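Local coordinates for protein Snx21 (Mus musculus, PDB 4YMR) that binds phosphoinositide-containing membranes, its PX domain recognising phosphatidylinositol 3-phosphate, and may act in intracellular trafficking, the chain here being its C-terminal PXB/TPR domain, domain-swapped in the crystal, at residues R28-L33 against A61-E66; L12-R17 against W38-Q43. All blocks are in the same frame, centred on the assembly; numbering follows the deposited sequence.

Contact 1: R28-L33 against A61-E66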
ATOM      1  N   ARG A  28      -0.607   3.742  25.901  1.00 31.48           N
ATOM      2  CA  ARG A  28       0.797   3.883  26.270  1.00 36.01           C
ATOM      3  C   ARG A  28       1.629   2.647  25.900  1.00 45.72           C
ATOM      4  O   ARG A  28       2.758   2.782  25.408  1.00 44.01           O
ATOM      5  CB  ARG A  28       0.948   4.254  27.750  1.00 38.71           C
ATOM      6  CG  ARG A  28       2.354   4.690  28.139  1.00 41.61           C
ATOM      7  CD  ARG A  28       2.338   5.654  29.331  1.00 62.21           C
ATOM      8  NE  ARG A  28       1.898   6.997  28.958  1.00 70.00           N
ATOM      9  CZ  ARG A  28       2.654   7.868  28.297  1.00 74.50           C
ATOM     10  NH1 ARG A  28       3.883   7.540  27.936  1.00 84.16           N
ATOM     11  NH2 ARG A  28       2.182   9.065  27.992  1.00 75.73           N
ATOM     12  N   GLU A  29       1.071   1.455  26.115  1.00 49.19           N
ATOM     13  CA  GLU A  29       1.728   0.210  25.689  1.00 43.41           C
ATOM     14  C   GLU A  29       1.856   0.172  24.166  1.00 40.77           C
ATOM     15  O   GLU A  29       2.904  -0.180  23.631  1.00 46.26           O
ATOM     16  CB  GLU A  29       0.960  -1.026  26.194  1.00 57.14           C
ATOM     17  CG  GLU A  29       1.838  -2.257  26.486  1.00 70.33           C
ATOM     18  CD  GLU A  29       1.055  -3.443  27.071  1.00 77.77           C
ATOM     19  OE1 GLU A  29       0.006  -3.225  27.727  1.00 69.89           O
ATOM     20  OE2 GLU A  29       1.495  -4.599  26.869  1.00 83.65           O
ATOM     21  N   ALA A  30       0.781   0.552  23.474  1.00 41.14           N
ATOM     22  CA  ALA A  30       0.741   0.546  22.008  1.00 35.56           C
ATOM     23  C   ALA A  30       1.755   1.502  21.380  1.00 32.81           C
ATOM     24  O   ALA A  30       2.359   1.176  20.363  1.00 30.20           O
ATOM     25  CB  ALA A  30      -0.662   0.866  21.508  1.00 27.28           C
ATOM     26  N   LEU A  31       1.943   2.671  21.998  1.00 26.68           N
ATOM     27  CA  LEU A  31       2.754   3.736  21.406  1.00 26.10           C
ATOM     28  C   LEU A  31       4.185   3.303  21.069  1.00 34.00           C
ATOM     29  O   LEU A  31       4.648   3.503  19.946  1.00 31.00           O
ATOM     30  CB  LEU A  31       2.771   4.978  22.298  1.00 30.79           C
ATOM     31  CG  LEU A  31       3.602   6.168  21.797  1.00 30.59           C
ATOM     32  CD1 LEU A  31       2.972   6.787  20.569  1.00 30.48           C
ATOM     33  CD2 LEU A  31       3.794   7.207  22.904  1.00 28.85           C
ATOM     34  N   ALA A  32       4.866   2.710  22.046  1.00 33.98           N
ATOM     35  CA  ALA A  32       6.223   2.214  21.872  1.00 37.47           C
ATOM     36  C   ALA A  32       6.340   1.244  20.683  1.00 44.14           C
ATOM     37  O   ALA A  32       7.280   1.331  19.890  1.00 49.02           O
ATOM     38  CB  ALA A  32       6.720   1.567  23.164  1.00 27.96           C
ATOM     39  N   LEU A  33       5.374   0.337  20.556  1.00 41.36           N
ATOM     40  CA  LEU A  33       5.351  -0.626  19.453  1.00 42.27           C
ATOM     41  C   LEU A  33       5.207   0.035  18.071  1.00 42.78           C
ATOM     42  O   LEU A  33       5.993  -0.245  17.163  1.00 49.59           O
ATOM     43  CB  LEU A  33       4.249  -1.667  19.672  1.00 46.65           C
ATOM     44  CG  LEU A  33       4.435  -2.522  20.924  1.00 48.80           C
ATOM     45  CD1 LEU A  33       3.384  -3.621  21.000  1.00 47.59           C
ATOM     46  CD2 LEU A  33       5.841  -3.103  20.948  1.00 44.40           C
ATOM     47  N   ALA A  61      -0.541   8.699  15.759  1.00 16.08           N
ATOM     48  CA  ALA A  61      -1.385   9.877  15.924  1.00 17.40           C
ATOM     49  C   ALA A  61      -2.507   9.637  16.941  1.00 16.24           C
ATOM     50  O   ALA A  61      -2.762  10.475  17.798  1.00 22.11           O
ATOM     51  CB  ALA A  61      -1.951  10.325  14.578  1.00 16.88           C
ATOM     52  N   VAL A  62      -3.148   8.478  16.846  1.00 18.73           N
ATOM     53  CA  VAL A  62      -4.191   8.077  17.786  1.00 16.97           C
ATOM     54  C   VAL A  62      -3.695   7.955  19.215  1.00 19.48           C
ATOM     55  O   VAL A  62      -4.315   8.490  20.151  1.00 25.81           O
ATOM     56  CB  VAL A  62      -4.885   6.767  17.329  1.00 16.15           C
ATOM     57  CG1 VAL A  62      -5.775   6.215  18.419  1.00 19.33           C
ATOM     58  CG2 VAL A  62      -5.708   7.044  16.091  1.00 15.63           C
ATOM     59  N   CYS A  63      -2.562   7.273  19.373  1.00 21.98           N
ATOM     60  CA  CYS A  63      -2.006   7.046  20.688  1.00 20.96           C
ATOM     61  C   CYS A  63      -1.524   8.360  21.291  1.00 18.63           C
ATOM     62  O   CYS A  63      -1.792   8.641  22.457  1.00 28.27           O
ATOM     63  CB  CYS A  63      -0.893   5.987  20.667  1.00 20.73           C
ATOM     64  SG  CYS A  63      -1.472   4.310  20.357  1.00 25.27           S
ATOM     65  N   HIS A  64      -0.826   9.170  20.507  1.00 18.76           N
ATOM     66  CA  HIS A  64      -0.435  10.480  21.008  1.00 20.16           C
ATOM     67  C   HIS A  64      -1.654  11.309  21.437  1.00 24.22           C
ATOM     68  O   HIS A  64      -1.633  11.905  22.503  1.00 19.38           O
ATOM     69  CB  HIS A  64       0.484  11.208  20.028  1.00 20.12           C
ATOM     70  CG  HIS A  64       1.898  10.709  20.067  1.00 29.51           C
ATOM     71  ND1 HIS A  64       2.642  10.491  18.924  1.00 30.25           N
ATOM     72  CD2 HIS A  64       2.697  10.378  21.108  1.00 33.52           C
ATOM     73  CE1 HIS A  64       3.849  10.056  19.266  1.00 26.58           C
ATOM     74  NE2 HIS A  64       3.903   9.973  20.584  1.00 26.77           N
ATOM     75  N   GLN A  65      -2.727  11.314  20.648  1.00 24.79           N
ATOM     76  CA  GLN A  65      -3.913  12.090  21.029  1.00 22.43           C
ATOM     77  C   GLN A  65      -4.555  11.617  22.315  1.00 22.00           C
ATOM     78  O   GLN A  65      -5.012  12.422  23.119  1.00 25.60           O
ATOM     79  CB  GLN A  65      -4.962  12.035  19.937  1.00 24.97           C
ATOM     80  CG  GLN A  65      -4.742  13.022  18.837  1.00 35.81           C
ATOM     81  CD  GLN A  65      -5.820  12.939  17.798  1.00 35.46           C
ATOM     82  OE1 GLN A  65      -6.903  13.505  17.964  1.00 38.98           O
ATOM     83  NE2 GLN A  65      -5.545  12.212  16.727  1.00 30.38           N
ATOM     84  N   GLU A  66      -4.609  10.300  22.483  1.00 23.90           N
ATOM     85  CA  GLU A  66      -5.166   9.705  23.689  1.00 20.94           C
ATOM     86  C   GLU A  66      -4.335   9.980  24.943  1.00 25.13           C
ATOM     87  O   GLU A  66      -4.861   9.855  26.068  1.00 29.99           O
ATOM     88  CB  GLU A  66      -5.385   8.191  23.524  1.00 17.80           C
ATOM     89  CG  GLU A  66      -6.350   7.819  22.376  1.00 19.88           C
ATOM     90  CD  GLU A  66      -7.823   8.185  22.630  1.00 25.55           C
ATOM     91  OE1 GLU A  66      -8.156   8.712  23.709  1.00 28.66           O
ATOM     92  OE2 GLU A  66      -8.664   7.936  21.738  1.00 40.35           O
TER

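Contact 2: L12-R17 against W38-Q43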
ATOM      1  N   LEU A  12       5.541  -6.625  10.622  1.00 62.88           N
ATOM      2  CA  LEU A  12       4.119  -6.974  10.771  1.00 60.36           C
ATOM      3  C   LEU A  12       3.672  -7.632  12.094  1.00 56.63           C
ATOM      4  O   LEU A  12       2.567  -7.364  12.552  1.00 52.35           O
ATOM      5  CB  LEU A  12       3.604  -7.781   9.570  1.00 69.74           C
ATOM      6  CG  LEU A  12       3.195  -6.970   8.333  1.00 80.58           C
ATOM      7  CD1 LEU A  12       4.396  -6.702   7.428  1.00 88.80           C
ATOM      8  CD2 LEU A  12       2.075  -7.659   7.562  1.00 77.12           C
ATOM      9  N   PRO A  13       4.499  -8.509  12.699  1.00 58.29           N
ATOM     10  CA  PRO A  13       4.116  -8.966  14.045  1.00 60.50           C
ATOM     11  C   PRO A  13       3.954  -7.826  15.059  1.00 57.78           C
ATOM     12  O   PRO A  13       3.099  -7.910  15.944  1.00 53.72           O
ATOM     13  CB  PRO A  13       5.286  -9.866  14.449  1.00 60.08           C
ATOM     14  CG  PRO A  13       5.781 -10.415  13.164  1.00 62.86           C
ATOM     15  CD  PRO A  13       5.617  -9.301  12.152  1.00 59.04           C
ATOM     16  N   GLU A  14       4.764  -6.779  14.917  1.00 56.60           N
ATOM     17  CA  GLU A  14       4.735  -5.637  15.829  1.00 55.86           C
ATOM     18  C   GLU A  14       3.491  -4.780  15.576  1.00 46.86           C
ATOM     19  O   GLU A  14       2.805  -4.377  16.515  1.00 44.95           O
ATOM     20  CB  GLU A  14       6.023  -4.807  15.690  1.00 61.39           C
ATOM     21  CG  GLU A  14       6.430  -4.023  16.937  1.00 70.48           C
ATOM     22  CD  GLU A  14       7.911  -3.627  16.947  1.00 81.00           C
ATOM     23  OE1 GLU A  14       8.638  -4.008  15.999  1.00 89.21           O
ATOM     24  OE2 GLU A  14       8.345  -2.938  17.905  1.00 72.63           O
ATOM     25  N   LEU A  15       3.202  -4.518  14.303  1.00 43.74           N
ATOM     26  CA  LEU A  15       1.995  -3.788  13.917  1.00 37.20           C
ATOM     27  C   LEU A  15       0.735  -4.502  14.389  1.00 44.14           C
ATOM     28  O   LEU A  15      -0.200  -3.862  14.870  1.00 48.88           O
ATOM     29  CB  LEU A  15       1.931  -3.623  12.401  1.00 35.12           C
ATOM     30  CG  LEU A  15       3.034  -2.821  11.726  1.00 35.07           C
ATOM     31  CD1 LEU A  15       2.739  -2.731  10.239  1.00 42.98           C
ATOM     32  CD2 LEU A  15       3.159  -1.429  12.353  1.00 27.23           C
ATOM     33  N   ARG A  16       0.720  -5.824  14.216  1.00 47.92           N
ATOM     34  CA  ARG A  16      -0.344  -6.697  14.711  1.00 48.57           C
ATOM     35  C   ARG A  16      -0.612  -6.468  16.198  1.00 41.48           C
ATOM     36  O   ARG A  16      -1.736  -6.178  16.594  1.00 45.48           O
ATOM     37  CB  ARG A  16       0.012  -8.177  14.469  1.00 61.06           C
ATOM     38  CG  ARG A  16      -0.413  -8.742  13.108  1.00 80.58           C
ATOM     39  CD  ARG A  16       0.224 -10.116  12.819  1.00 95.13           C
ATOM     40  NE  ARG A  16       0.665 -10.225  11.425  1.00 99.27           N
ATOM     41  CZ  ARG A  16       1.697 -10.955  11.007  1.00 98.78           C
ATOM     42  NH1 ARG A  16       2.413 -11.668  11.867  1.00 95.89           N
ATOM     43  NH2 ARG A  16       2.011 -10.969   9.718  1.00 98.97           N
ATOM     44  N   ARG A  17       0.428  -6.611  17.016  1.00 44.12           N
ATOM     45  CA  ARG A  17       0.307  -6.389  18.453  1.00 50.00           C
ATOM     46  C   ARG A  17      -0.057  -4.927  18.768  1.00 44.86           C
ATOM     47  O   ARG A  17      -0.958  -4.676  19.565  1.00 42.97           O
ATOM     48  CB  ARG A  17       1.566  -6.850  19.213  1.00 58.13           C
ATOM     49  CG  ARG A  17       1.482  -6.672  20.740  1.00 72.21           C
ATOM     50  CD  ARG A  17       1.586  -7.994  21.513  1.00 83.04           C
ATOM     51  NE  ARG A  17       1.682  -7.783  22.962  1.00 87.36           N
ATOM     52  CZ  ARG A  17       0.664  -7.889  23.818  1.00 84.85           C
ATOM     53  NH1 ARG A  17      -0.544  -8.215  23.382  1.00 84.55           N
ATOM     54  NH2 ARG A  17       0.857  -7.671  25.115  1.00 80.29           N
ATOM     55  N   TRP A  38       7.773   2.173  13.226  1.00 39.07           N
ATOM     56  CA  TRP A  38       8.047   3.359  12.415  1.00 38.13           C
ATOM     57  C   TRP A  38       9.543   3.529  12.101  1.00 46.71           C
ATOM     58  O   TRP A  38       9.923   3.723  10.953  1.00 47.61           O
ATOM     59  CB  TRP A  38       7.502   4.632  13.068  1.00 33.37           C
ATOM     60  CG  TRP A  38       7.823   5.837  12.248  1.00 32.53           C
ATOM     61  CD1 TRP A  38       8.747   6.803  12.532  1.00 31.52           C
ATOM     62  CD2 TRP A  38       7.275   6.169  10.965  1.00 30.09           C
ATOM     63  NE1 TRP A  38       8.780   7.732  11.525  1.00 35.20           N
ATOM     64  CE2 TRP A  38       7.885   7.366  10.545  1.00 34.18           C
ATOM     65  CE3 TRP A  38       6.313   5.580  10.131  1.00 28.79           C
ATOM     66  CZ2 TRP A  38       7.569   7.985   9.343  1.00 29.68           C
ATOM     67  CZ3 TRP A  38       5.995   6.194   8.940  1.00 28.24           C
ATOM     68  CH2 TRP A  38       6.625   7.378   8.553  1.00 28.78           C
ATOM     69  N   GLN A  39      10.373   3.463  13.136  1.00 51.27           N
ATOM     70  CA  GLN A  39      11.834   3.492  13.003  1.00 53.15           C
ATOM     71  C   GLN A  39      12.393   2.410  12.060  1.00 50.81           C
ATOM     72  O   GLN A  39      13.220   2.709  11.194  1.00 49.43           O
ATOM     73  CB  GLN A  39      12.491   3.374  14.388  1.00 62.71           C
ATOM     74  CG  GLN A  39      14.001   3.127  14.373  1.00 63.88           C
ATOM     75  CD  GLN A  39      14.791   4.371  14.033  1.00 60.48           C
ATOM     76  OE1 GLN A  39      14.297   5.487  14.183  1.00 67.05           O
ATOM     77  NE2 GLN A  39      16.027   4.188  13.575  1.00 61.09           N
ATOM     78  N   LEU A  40      11.962   1.162  12.245  1.00 46.06           N
ATOM     79  CA  LEU A  40      12.317   0.074  11.333  1.00 47.17           C
ATOM     80  C   LEU A  40      12.084   0.469   9.867  1.00 55.87           C
ATOM     81  O   LEU A  40      12.997   0.419   9.042  1.00 65.00           O
ATOM     82  CB  LEU A  40      11.518  -1.197  11.666  1.00 41.41           C
ATOM     83  CG  LEU A  40      11.850  -1.967  12.952  1.00 64.41           C
ATOM     84  CD1 LEU A  40      10.688  -2.861  13.362  1.00 73.22           C
ATOM     85  CD2 LEU A  40      13.126  -2.798  12.806  1.00 71.48           C
ATOM     86  N   GLN A  41      10.858   0.876   9.563  1.00 50.29           N
ATOM     87  CA  GLN A  41      10.457   1.205   8.200  1.00 49.08           C
ATOM     88  C   GLN A  41      11.218   2.384   7.599  1.00 53.71           C
ATOM     89  O   GLN A  41      11.539   2.370   6.412  1.00 56.28           O
ATOM     90  CB  GLN A  41       8.950   1.501   8.145  1.00 39.64           C
ATOM     91  CG  GLN A  41       8.064   0.358   8.621  1.00 39.44           C
ATOM     92  CD  GLN A  41       6.587   0.741   8.633  1.00 44.78           C
ATOM     93  OE1 GLN A  41       5.962   0.891   7.582  1.00 49.07           O
ATOM     94  NE2 GLN A  41       6.030   0.910   9.826  1.00 42.23           N
ATOM     95  N   THR A  42      11.516   3.392   8.420  1.00 56.55           N
ATOM     96  CA  THR A  42      12.046   4.669   7.933  1.00 60.18           C
ATOM     97  C   THR A  42      13.495   4.591   7.434  1.00 71.88           C
ATOM     98  O   THR A  42      13.914   5.404   6.610  1.00 78.88           O
ATOM     99  CB  THR A  42      11.901   5.799   8.992  1.00 68.58           C
ATOM    100  OG1 THR A  42      12.219   7.064   8.403  1.00 73.02           O
ATOM    101  CG2 THR A  42      12.812   5.572  10.173  1.00 67.33           C
ATOM    102  N   GLN A  43      14.252   3.610   7.914  1.00 78.99           N
ATOM    103  CA  GLN A  43      15.629   3.426   7.462  1.00 92.26           C
ATOM    104  C   GLN A  43      15.715   2.181   6.602  1.00 99.75           C
ATOM    105  O   GLN A  43      16.173   2.226   5.465  1.00106.60           O
ATOM    106  CB  GLN A  43      16.579   3.283   8.657  1.00 97.28           C
ATOM    107  CG  GLN A  43      17.619   4.391   8.790  1.00101.39           C
ATOM    108  CD  GLN A  43      17.342   5.302   9.978  1.00106.61           C
ATOM    109  OE1 GLN A  43      16.186   5.546  10.330  1.00101.86           O
ATOM    110  NE2 GLN A  43      18.405   5.800  10.607  1.00110.94           N
TER

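Contact 1: R28-L33 against A61-E66
In the tetratricopeptide-like helical array of the PXB/TPR domain, helix 27-43 packs against helix 52-66, and this contact joins the beginning of the former to the end of the latter through Leu31, Ala30, Cys63 and His64. The short axes pass 9.1 Å apart at 142° between their N-to-C directions, a roughly antiparallel pairing. The CA atoms of Leu31 and Cys63 are 5.8 Å apart, and the small side chains of Ala30 and Cys63 let the backbones come this near. Ala30 offers just its methyl, and CB rests 3.7 Å from SG of Cys63; the thiol lies against helix 27-43. Leu31 fills the next position with a branched chain. Its CG stands anti to the backbone N (chi1 179°), which carries CD1 across to Cys63, 3.9 Å from CB of that residue, and over one face of the His64 imidazole. This is a CH-pi contact: CD1 of Leu31 lies 3.6 Å from the centroid of the His64 ring and 22° off its normal, displaced toward the rim at NE2. CD2 of Leu31 also approaches this end, at 3.6 Å from NE2 of His64. The two side chains cross at about a right angle. Leucine supplies apolar bulk to this partly exposed seam, and histidine can offer it the pi face of its ring. Beyond the pair, Ala30 touches Thr22 of helix 12-24, Cys63 reaches Tyr27 and Trp34 of helix 27-43, and His64 leans on Glu72 and Ala73 of helix 70-85.

Contact 2: L12-R17 against W38-Q43
Leu40 and Gln41 are the residues of 38-43 that meet helix 12-24, where the first two helices of the TPR-like array, joined by a tight turn in a helical hairpin, have spread apart. The nearest CA atoms, those of Leu15 and Trp38, are 9.5 Å apart, and longer side chains must span the gap. Trp38 begins the segment with its CB directed away from 12-17, and its side chain touches Thr56 and Leu57 of helix 52-66. Leu40 comes next and points across; its CG is anti to the carbonyl carbon (chi1 -71°), and CD1 meets the carboxylate end of Glu14. Glu14 reaches it with an extended chain, its CG anti to the backbone N (chi1 -153°). A methyl beside a carboxylate oxygen gives van der Waals contact without a polar bond, and glutamate, long enough to reach, suits a partly exposed edge that can accommodate charge; Glu14 also touches Asn36. Gln41 is buried, and its amide needs partners: NE2 bonds to Thr56 OG1 on helix 52-66 and to the backbone O of Ala37. Toward 12-17 the same nitrogen makes a loose contact with a methyl of Leu15, an apolar residue that also packs on Trp34 and Ala37 of helix 27-43 and on Leu143 of the second subunit. Leu15 CD2 lies 4.5 Å from Gln41 NE2, whereas Glu14 OE1 and Leu40 CD1 close to 3.5 Å.

Overall arrangement
Both contacts use helix 27-43, which pairs with helix 52-66 near its start in contact 1 and with helix 12-24 near its end in contact 2. Each is partly buried, but contact 1 buries 195 Å² against 93 Å² and is the closer interface, apolar and aromatic where contact 2 sets a carboxylate and an amide beside leucines. Contact 2 lies nearer the centre of the chain, about 12 Å from it compared with about 21 Å. The two touch: Leu33 packs on Arg17, and Glu29 forms a long, weak ion pair with it. The second subunit borders both, including a salt bridge from its Lys135 to Glu66.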